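Local coordinates for protein glucanase (Klebsiella pneumoniae, PDB 5GY3) that probably hydrolyses internal beta-1,4-glucosidic bonds in cellulose, lichenin and cereal beta-glucans, as a family 8 glycoside hydrolase, at residues Val125-Gly129 against Ala197-Asp201; Gly129-Met133 against Trp170-Asp176; Leu180-Trp186 against Lys203-Ala207. The contacts are given in a common frame with arbitrary orientation. Numbering follows the deposited sequence.

Contact 1: Val125-Gly129 against Ala197-Asp201; sequences VTFAG and ALRAD
V125-G129 leaves strand 124-127 and enters a tight turn. V125 and T126 are extended and do not touch A197-D201. V125 pairs through its backbone with V132 and so ties strand 124-127 to strand 130-133, the second strand of the hairpin. F127 makes the main approach. Its CA-to-CB bond points sideways, but the t rotamer (chi1 -161°, chi2 84°) carries the ring to the other segment. F127 CE2 lies 3.3 Å from L198 O and 3.5 Å from A200 CA. F127 CZ is 3.7 Å from A200 CB, and F127 CD2 is 3.9 Å from L198 CD2. A128 (phi/psi 52/36) and G129 (77/14) have the angles of a type I' turn, which closes a two-residue beta hairpin. Facing it, A197-R199 are extended, and A200 (-67/-14) and D201 (-92/2) turn the chain toward strand 204-206. L198 is t, p (169°, 63°) with its CB toward the hairpin. Two hairpin ends thus meet at the surface of this mainly helical glycosidase. A128 is level with A200, CA to CA 4.6 Å. A128 CA makes a CH...O contact of 3.4 Å to A200 O, and A128 CB is 4.2 Å from L198 CD1. No hydrogen bond joins the segments. R199 and D201 form a two-pronged salt bridge within their own turn, R199 NH2 to D201 OD2 2.9 Å and R199 NE to D201 OD1 2.9 Å. G129 leads on into R130.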
loop_
_atom_site.group_PDB
_atom_site.type_symbol
_atom_site.label_atom_id
_atom_site.label_comp_id
_atom_site.label_asym_id
_atom_site.label_seq_id
_atom_site.Cartn_x
_atom_site.Cartn_y
_atom_site.Cartn_z
ATOM N N VAL A 125 5.390 3.862 -16.864
ATOM C CA VAL A 125 5.648 4.713 -18.015
ATOM C C VAL A 125 6.969 5.440 -17.811
ATOM O O VAL A 125 7.497 5.528 -16.701
ATOM C CB VAL A 125 4.506 5.725 -18.268
ATOM C CG1 VAL A 125 3.187 4.992 -18.523
ATOM C CG2 VAL A 125 4.380 6.687 -17.098
ATOM N N THR A 126 7.514 5.928 -18.921
ATOM C CA THR A 126 8.682 6.795 -18.911
ATOM C C THR A 126 8.206 8.240 -18.864
ATOM O O THR A 126 7.442 8.664 -19.736
ATOM C CB THR A 126 9.526 6.570 -20.165
ATOM O OG1 THR A 126 9.812 5.177 -20.302
ATOM C CG2 THR A 126 10.826 7.352 -20.079
ATOM N N PHE A 127 8.668 9.000 -17.869
ATOM C CA PHE A 127 8.191 10.368 -17.674
ATOM C C PHE A 127 9.207 11.135 -16.838
ATOM O O PHE A 127 9.723 10.601 -15.854
ATOM C CB PHE A 127 6.830 10.370 -16.974
ATOM C CG PHE A 127 6.049 11.652 -17.136
ATOM C CD1 PHE A 127 5.264 11.864 -18.262
ATOM C CD2 PHE A 127 6.070 12.621 -16.147
ATOM C CE1 PHE A 127 4.522 13.037 -18.408
ATOM C CE2 PHE A 127 5.336 13.789 -16.281
ATOM C CZ PHE A 127 4.554 13.997 -17.420
ATOM N N ALA A 128 9.492 12.381 -17.235
ATOM C CA ALA A 128 10.477 13.219 -16.537
ATOM C C ALA A 128 11.816 12.493 -16.360
ATOM O O ALA A 128 12.512 12.644 -15.351
ATOM C CB ALA A 128 9.924 13.701 -15.190
ATOM N N GLY A 129 12.190 11.697 -17.356
ATOM C CA GLY A 129 13.470 11.018 -17.326
ATOM C C GLY A 129 13.561 9.810 -16.422
ATOM O O GLY A 129 14.675 9.337 -16.159
ATOM N N ALA A 197 1.577 15.714 -7.959
ATOM C CA ALA A 197 1.619 15.955 -9.395
ATOM C C ALA A 197 3.069 16.088 -9.848
ATOM O O ALA A 197 3.817 16.940 -9.339
ATOM C CB ALA A 197 0.835 17.214 -9.756
ATOM N N LEU A 198 3.459 15.264 -10.812
ATOM C CA LEU A 198 4.799 15.296 -11.388
ATOM C C LEU A 198 4.702 15.911 -12.779
ATOM O O LEU A 198 4.037 15.353 -13.659
ATOM C CB LEU A 198 5.386 13.882 -11.472
ATOM C CG LEU A 198 6.679 13.713 -12.280
ATOM C CD1 LEU A 198 7.830 14.498 -11.654
ATOM C CD2 LEU A 198 7.034 12.231 -12.420
ATOM N N ARG A 199 5.341 17.066 -12.970
ATOM C CA ARG A 199 5.381 17.695 -14.282
ATOM C C ARG A 199 6.504 17.078 -15.118
ATOM O O ARG A 199 7.453 16.489 -14.591
ATOM C CB ARG A 199 5.576 19.212 -14.136
ATOM C CG ARG A 199 5.223 20.023 -15.376
ATOM C CD ARG A 199 5.184 21.526 -15.062
ATOM N NE ARG A 199 6.514 22.073 -14.799
ATOM C CZ ARG A 199 6.755 23.352 -14.517
ATOM N NH1 ARG A 199 5.748 24.217 -14.444
ATOM N NH2 ARG A 199 8.001 23.769 -14.304
ATOM N N ALA A 200 6.388 17.215 -16.446
ATOM C CA ALA A 200 7.292 16.501 -17.345
ATOM C C ALA A 200 8.736 16.974 -17.249
ATOM O O ALA A 200 9.629 16.275 -17.743
ATOM C CB ALA A 200 6.800 16.607 -18.798
ATOM N N ASP A 201 8.999 18.121 -16.628
ATOM C CA ASP A 201 10.372 18.549 -16.390
ATOM C C ASP A 201 10.906 18.091 -15.044
ATOM O O ASP A 201 12.040 18.437 -14.692
ATOM C CB ASP A 201 10.487 20.076 -16.484
ATOM C CG ASP A 201 9.734 20.795 -15.371
ATOM O OD1 ASP A 201 8.771 20.218 -14.825
ATOM O OD2 ASP A 201 10.103 21.951 -15.046
#

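Contact 2: Gly129-Met133 against Trp170-Asp176; sequences GRQVM and WRTLQTD
Strand 130-133 crosses helix 170-176 almost at right angles (signed angle -91°), with the axes 7.3 Å apart. The nearest CA pairs are R130 with D176 (5.9 Å) and Q131 with L173 (5.6 Å). D176 is the most covered residue. Its CB points toward the strand (chi1 -76°, m). D176 OD2 accepts a hydrogen bond of 2.7 Å from Q131 N, and D176 OD1 takes a salt bridge of 2.9 Å from R130 NH1. R130 is m, t, t (chi4 -91°) with its CB toward the helix. One carboxylate thus binds a strand amide and a guanidinium edge-on. Q131 CB is 3.9 Å from L173 CD1 and Q131 CG 3.8 Å from T172 CG2. The m, m rotamer then leads the amide away from the helix, where Q131 NE2 hydrogen-bonds to T126 OG1. A water donates to both Q131 O (2.7 Å) and L173 O (2.9 Å), bridging the two backbones. L173 (chi1 t, chi2 p) packs beside this bridge, with CD1 3.6 Å from Q131 O and CD2 3.9 Å from M133 CE. M133 CE also sits at the edge of the W170 ring, 4.0 Å from CZ3. The strand is the second of hairpin 124-133. W170 and M133 reach on to helices 106-123 and 155-164, so the contact joins that hairpin to the helices of the (alpha/alpha)6 barrel fold of family 8 glycosidases.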
loop_
_atom_site.group_PDB
_atom_site.type_symbol
_atom_site.label_atom_id
_atom_site.label_comp_id
_atom_site.label_asym_id
_atom_site.label_seq_id
_atom_site.Cartn_x
_atom_site.Cartn_y
_atom_site.Cartn_z
ATOM N N GLY A 129 12.190 11.697 -17.356
ATOM C CA GLY A 129 13.470 11.018 -17.326
ATOM C C GLY A 129 13.561 9.810 -16.422
ATOM O O GLY A 129 14.675 9.337 -16.159
ATOM N N ARG A 130 12.434 9.288 -15.940
ATOM C CA ARG A 130 12.434 8.163 -15.015
ATOM C C ARG A 130 11.301 7.203 -15.358
ATOM O O ARG A 130 10.362 7.553 -16.077
ATOM C CB ARG A 130 12.291 8.639 -13.567
ATOM C CG ARG A 130 13.536 9.371 -13.098
ATOM C CD ARG A 130 13.593 9.501 -11.621
ATOM N NE ARG A 130 14.708 10.344 -11.201
ATOM C CZ ARG A 130 15.923 9.895 -10.918
ATOM N NH1 ARG A 130 16.209 8.601 -11.027
ATOM N NH2 ARG A 130 16.863 10.751 -10.522
ATOM N N GLN A 131 11.419 5.973 -14.846
ATOM C CA GLN A 131 10.323 5.014 -14.869
ATOM C C GLN A 131 9.448 5.268 -13.654
ATOM O O GLN A 131 9.960 5.355 -12.537
ATOM C CB GLN A 131 10.838 3.574 -14.840
ATOM C CG GLN A 131 11.720 3.213 -16.035
ATOM C CD GLN A 131 10.978 3.345 -17.347
ATOM O OE1 GLN A 131 10.172 2.480 -17.707
ATOM N NE2 GLN A 131 11.239 4.434 -18.075
ATOM N N VAL A 132 8.137 5.392 -13.872
ATOM C CA VAL A 132 7.189 5.686 -12.799
ATOM C C VAL A 132 5.972 4.778 -12.949
ATOM O O VAL A 132 5.523 4.498 -14.065
ATOM C CB VAL A 132 6.762 7.176 -12.785
ATOM C CG1 VAL A 132 7.971 8.089 -12.852
ATOM C CG2 VAL A 132 5.873 7.498 -13.940
ATOM N N MET A 133 5.435 4.327 -11.816
ATOM C CA MET A 133 4.208 3.545 -11.781
ATOM C C MET A 133 3.016 4.469 -11.540
ATOM O O MET A 133 2.964 5.176 -10.525
ATOM C CB MET A 133 4.264 2.478 -10.690
ATOM C CG MET A 133 2.979 1.681 -10.581
ATOM S SD MET A 133 3.032 0.397 -9.306
ATOM C CE MET A 133 4.163 -0.779 -10.066
ATOM N N TRP A 170 12.439 -3.980 -12.654
ATOM C CA TRP A 170 11.950 -3.718 -11.301
ATOM C C TRP A 170 12.993 -2.973 -10.481
ATOM O O TRP A 170 12.650 -2.104 -9.666
ATOM C CB TRP A 170 11.549 -5.025 -10.605
ATOM C CG TRP A 170 10.215 -5.535 -11.066
ATOM C CD1 TRP A 170 9.974 -6.665 -11.818
ATOM C CD2 TRP A 170 8.944 -4.916 -10.856
ATOM N NE1 TRP A 170 8.619 -6.782 -12.073
ATOM C CE2 TRP A 170 7.968 -5.726 -11.490
ATOM C CE3 TRP A 170 8.530 -3.756 -10.186
ATOM C CZ2 TRP A 170 6.607 -5.411 -11.472
ATOM C CZ3 TRP A 170 7.164 -3.452 -10.162
ATOM C CH2 TRP A 170 6.229 -4.268 -10.814
ATOM N N ARG A 171 14.270 -3.295 -10.687
ATOM C CA ARG A 171 15.324 -2.575 -9.983
ATOM C C ARG A 171 15.371 -1.112 -10.412
ATOM O O ARG A 171 15.545 -0.216 -9.576
ATOM C CB ARG A 171 16.674 -3.250 -10.223
ATOM C CG ARG A 171 16.895 -4.469 -9.365
ATOM C CD ARG A 171 18.381 -4.742 -9.211
ATOM N NE ARG A 171 18.631 -5.949 -8.437
ATOM C CZ ARG A 171 19.826 -6.517 -8.325
ATOM N NH1 ARG A 171 20.879 -5.986 -8.936
ATOM N NH2 ARG A 171 19.966 -7.622 -7.611
ATOM N N THR A 172 15.206 -0.851 -11.711
ATOM C CA THR A 172 15.158 0.531 -12.179
ATOM C C THR A 172 13.964 1.268 -11.591
ATOM O O THR A 172 14.080 2.431 -11.185
ATOM C CB THR A 172 15.117 0.558 -13.705
ATOM O OG1 THR A 172 16.394 0.149 -14.217
ATOM C CG2 THR A 172 14.773 1.967 -14.225
ATOM N N LEU A 173 12.801 0.613 -11.548
ATOM C CA LEU A 173 11.625 1.252 -10.959
ATOM C C LEU A 173 11.874 1.588 -9.497
ATOM O O LEU A 173 11.522 2.680 -9.023
ATOM C CB LEU A 173 10.392 0.346 -11.107
ATOM C CG LEU A 173 9.045 1.037 -10.838
ATOM C CD1 LEU A 173 8.671 1.995 -11.991
ATOM C CD2 LEU A 173 7.927 0.033 -10.565
ATOM N N GLN A 174 12.506 0.672 -8.768
ATOM C CA GLN A 174 12.826 0.954 -7.372
ATOM C C GLN A 174 13.808 2.112 -7.249
ATOM O O GLN A 174 13.615 3.007 -6.417
ATOM C CB GLN A 174 13.372 -0.297 -6.692
ATOM C CG GLN A 174 13.940 0.005 -5.330
ATOM C CD GLN A 174 13.730 -1.113 -4.354
ATOM O OE1 GLN A 174 13.511 -0.872 -3.160
ATOM N NE2 GLN A 174 13.803 -2.352 -4.845
ATOM N N THR A 175 14.864 2.117 -8.069
ATOM C CA THR A 175 15.822 3.219 -8.056
ATOM C C THR A 175 15.138 4.548 -8.342
ATOM O O THR A 175 15.375 5.548 -7.654
ATOM C CB THR A 175 16.911 2.963 -9.094
ATOM O OG1 THR A 175 17.711 1.848 -8.680
ATOM C CG2 THR A 175 17.780 4.200 -9.260
ATOM N N ASP A 176 14.293 4.574 -9.373
ATOM C CA ASP A 176 13.636 5.811 -9.765
ATOM C C ASP A 176 12.607 6.248 -8.727
ATOM O O ASP A 176 12.406 7.450 -8.511
ATOM C CB ASP A 176 12.994 5.628 -11.140
ATOM C CG ASP A 176 14.025 5.665 -12.284
ATOM O OD1 ASP A 176 15.177 6.071 -12.029
ATOM O OD2 ASP A 176 13.681 5.307 -13.440
HETATM O O HOH W 1 9.570 4.638 -9.922
#

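Contact 3: Leu180-Trp186 against Lys203-Ala207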
loop_
_atom_site.group_PDB
_atom_site.type_symbol
_atom_site.label_atom_id
_atom_site.label_comp_id
_atom_site.label_asym_id
_atom_site.label_seq_id
_atom_site.Cartn_x
_atom_site.Cartn_y
_atom_site.Cartn_z
ATOM N N LEU A 180 12.608 9.738 -6.831
ATOM C CA LEU A 180 11.501 10.692 -6.888
ATOM C C LEU A 180 11.007 11.033 -5.486
ATOM O O LEU A 180 10.833 12.209 -5.149
ATOM C CB LEU A 180 10.363 10.141 -7.750
ATOM C CG LEU A 180 10.571 10.239 -9.264
ATOM C CD1 LEU A 180 9.559 9.353 -9.985
ATOM C CD2 LEU A 180 10.491 11.715 -9.759
ATOM N N LEU A 181 10.796 10.008 -4.651
ATOM C CA LEU A 181 10.355 10.257 -3.280
ATOM C C LEU A 181 11.336 11.162 -2.544
ATOM O O LEU A 181 10.922 12.037 -1.769
ATOM C CB LEU A 181 10.162 8.926 -2.546
ATOM C CG LEU A 181 9.752 8.947 -1.065
ATOM C CD1 LEU A 181 8.446 9.718 -0.876
ATOM C CD2 LEU A 181 9.640 7.528 -0.495
ATOM N N GLY A 182 12.641 10.975 -2.789
ATOM C CA GLY A 182 13.645 11.820 -2.151
ATOM C C GLY A 182 13.522 13.276 -2.542
ATOM O O GLY A 182 13.899 14.168 -1.772
ATOM N N GLN A 183 12.962 13.543 -3.720
ATOM C CA GLN A 183 12.754 14.906 -4.179
ATOM C C GLN A 183 11.431 15.494 -3.720
ATOM O O GLN A 183 11.233 16.697 -3.873
ATOM C CB GLN A 183 12.848 14.963 -5.710
ATOM C CG GLN A 183 14.219 14.550 -6.233
ATOM C CD GLN A 183 14.206 14.240 -7.724
ATOM O OE1 GLN A 183 13.276 14.613 -8.429
ATOM N NE2 GLN A 183 15.242 13.549 -8.206
ATOM N N MET A 184 10.530 14.685 -3.159
ATOM C CA MET A 184 9.247 15.194 -2.702
ATOM C C MET A 184 9.375 15.798 -1.307
ATOM O O MET A 184 10.325 15.524 -0.567
ATOM C CB MET A 184 8.203 14.077 -2.687
ATOM C CG MET A 184 7.956 13.418 -4.038
ATOM S SD MET A 184 6.798 12.048 -3.839
ATOM C CE MET A 184 6.749 11.395 -5.511
ATOM N N GLY A 185 8.396 16.625 -0.948
ATOM C CA GLY A 185 8.307 17.138 0.411
ATOM C C GLY A 185 8.038 18.625 0.406
ATOM O O GLY A 185 8.683 19.360 -0.350
ATOM N N TRP A 186 7.084 19.077 1.222
ATOM C CA TRP A 186 6.618 20.456 1.172
ATOM C C TRP A 186 6.407 20.983 2.585
ATOM O O TRP A 186 6.235 20.220 3.534
ATOM C CB TRP A 186 5.329 20.575 0.327
ATOM C CG TRP A 186 5.655 20.211 -1.073
ATOM C CD1 TRP A 186 6.201 21.028 -2.017
ATOM C CD2 TRP A 186 5.570 18.904 -1.669
ATOM N NE1 TRP A 186 6.437 20.320 -3.180
ATOM C CE2 TRP A 186 6.063 19.015 -2.987
ATOM C CE3 TRP A 186 5.125 17.652 -1.217
ATOM C CZ2 TRP A 186 6.118 17.926 -3.865
ATOM C CZ3 TRP A 186 5.177 16.568 -2.093
ATOM C CH2 TRP A 186 5.670 16.719 -3.405
ATOM N N LYS A 203 9.339 18.787 -12.047
ATOM C CA LYS A 203 8.821 19.582 -10.935
ATOM C C LYS A 203 7.645 18.865 -10.287
ATOM O O LYS A 203 6.731 18.417 -10.983
ATOM C CB LYS A 203 8.383 20.964 -11.425
ATOM C CG LYS A 203 7.809 21.855 -10.323
ATOM C CD LYS A 203 7.178 23.123 -10.895
ATOM C CE LYS A 203 6.614 24.012 -9.794
ATOM N NZ LYS A 203 5.902 25.186 -10.371
ATOM N N MET A 204 7.650 18.777 -8.953
ATOM C CA MET A 204 6.556 18.151 -8.220
ATOM C C MET A 204 5.901 19.121 -7.244
ATOM O O MET A 204 6.553 20.011 -6.683
ATOM C CB MET A 204 7.055 16.910 -7.459
ATOM C CG MET A 204 7.364 15.781 -8.399
ATOM S SD MET A 204 7.944 14.272 -7.591
ATOM C CE MET A 204 9.631 14.751 -7.181
ATOM N N LEU A 205 4.603 18.922 -7.037
ATOM C CA LEU A 205 3.816 19.635 -6.045
ATOM C C LEU A 205 2.728 18.699 -5.577
ATOM O O LEU A 205 2.395 17.735 -6.280
ATOM C CB LEU A 205 3.181 20.903 -6.624
ATOM C CG LEU A 205 4.165 22.000 -7.013
ATOM C CD1 LEU A 205 3.482 22.909 -7.949
ATOM C CD2 LEU A 205 4.648 22.767 -5.795
ATOM N N PRO A 206 2.128 18.955 -4.416
ATOM C CA PRO A 206 0.893 18.242 -4.068
ATOM C C PRO A 206 -0.130 18.409 -5.186
ATOM O O PRO A 206 -0.279 19.497 -5.762
ATOM C CB PRO A 206 0.439 18.920 -2.769
ATOM C CG PRO A 206 1.712 19.481 -2.173
ATOM C CD PRO A 206 2.531 19.927 -3.378
ATOM N N ALA A 207 -0.819 17.318 -5.522
ATOM C CA ALA A 207 -1.718 17.353 -6.669
ATOM C C ALA A 207 -2.895 18.292 -6.406
ATOM O O ALA A 207 -3.373 18.424 -5.277
ATOM C CB ALA A 207 -2.221 15.948 -6.991
#
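Apolar side chains make most of this contact. M204 is the most covered residue, and its m, t, m side chain reaches into the end of helix 167-183. M204 CE lies 3.5 Å from Q183 CB, and M204 SD is 3.7 Å from M184 CG. On the other flank, M204 CB is 3.9 Å from W186 CZ2. The M204 methyl also lies against a backbone carbonyl, M204 CE to L180 O 3.5 Å. The one CH-pi contact is P206 CD, 3.6 Å from the centroid of the five-membered ring of W186 and 12° off the ring normal. Other van der Waals neighbours of this ring are L205 CA, 3.6 Å from W186 CZ2, and M204 O at the ring edge, 3.5 Å from W186 NE1. G185 takes phi/psi 134/133, where a CB would jam against the preceding carbonyl O; glycine fits there, and the chain passes on to W186 beside strand 204-206, an outer strand of its sheet. No hydrogen bond or salt bridge crosses, so between these two segments the contact rests on van der Waals packing and the P206-W186 CH-pi contact.

Contacts 1 and 2 lie 11 Å apart between centres and use the same hairpin. Probable hydrogen bonds, T126 OG1 to Q131 NE2 (2.7 Å) and V125 N to V132 O (2.9 Å), tie them together. Contact 3 uses the later part of the helix in contact 2; there V132 CG1 is 3.5 Å from L180 CD1. Contact 3 meets contact 1 in the sheet of strands 196-199 and 204-206, through a probable hydrogen bond from A197 N to L205 O (2.8 Å) and packing of L198 CD1 on M204 CG (3.5 Å). Only contact 2 comes near the active site: the M133 side chain is about 7 Å from that of D87, the predicted nucleophile. Contacts 1 and 3 lie away from it.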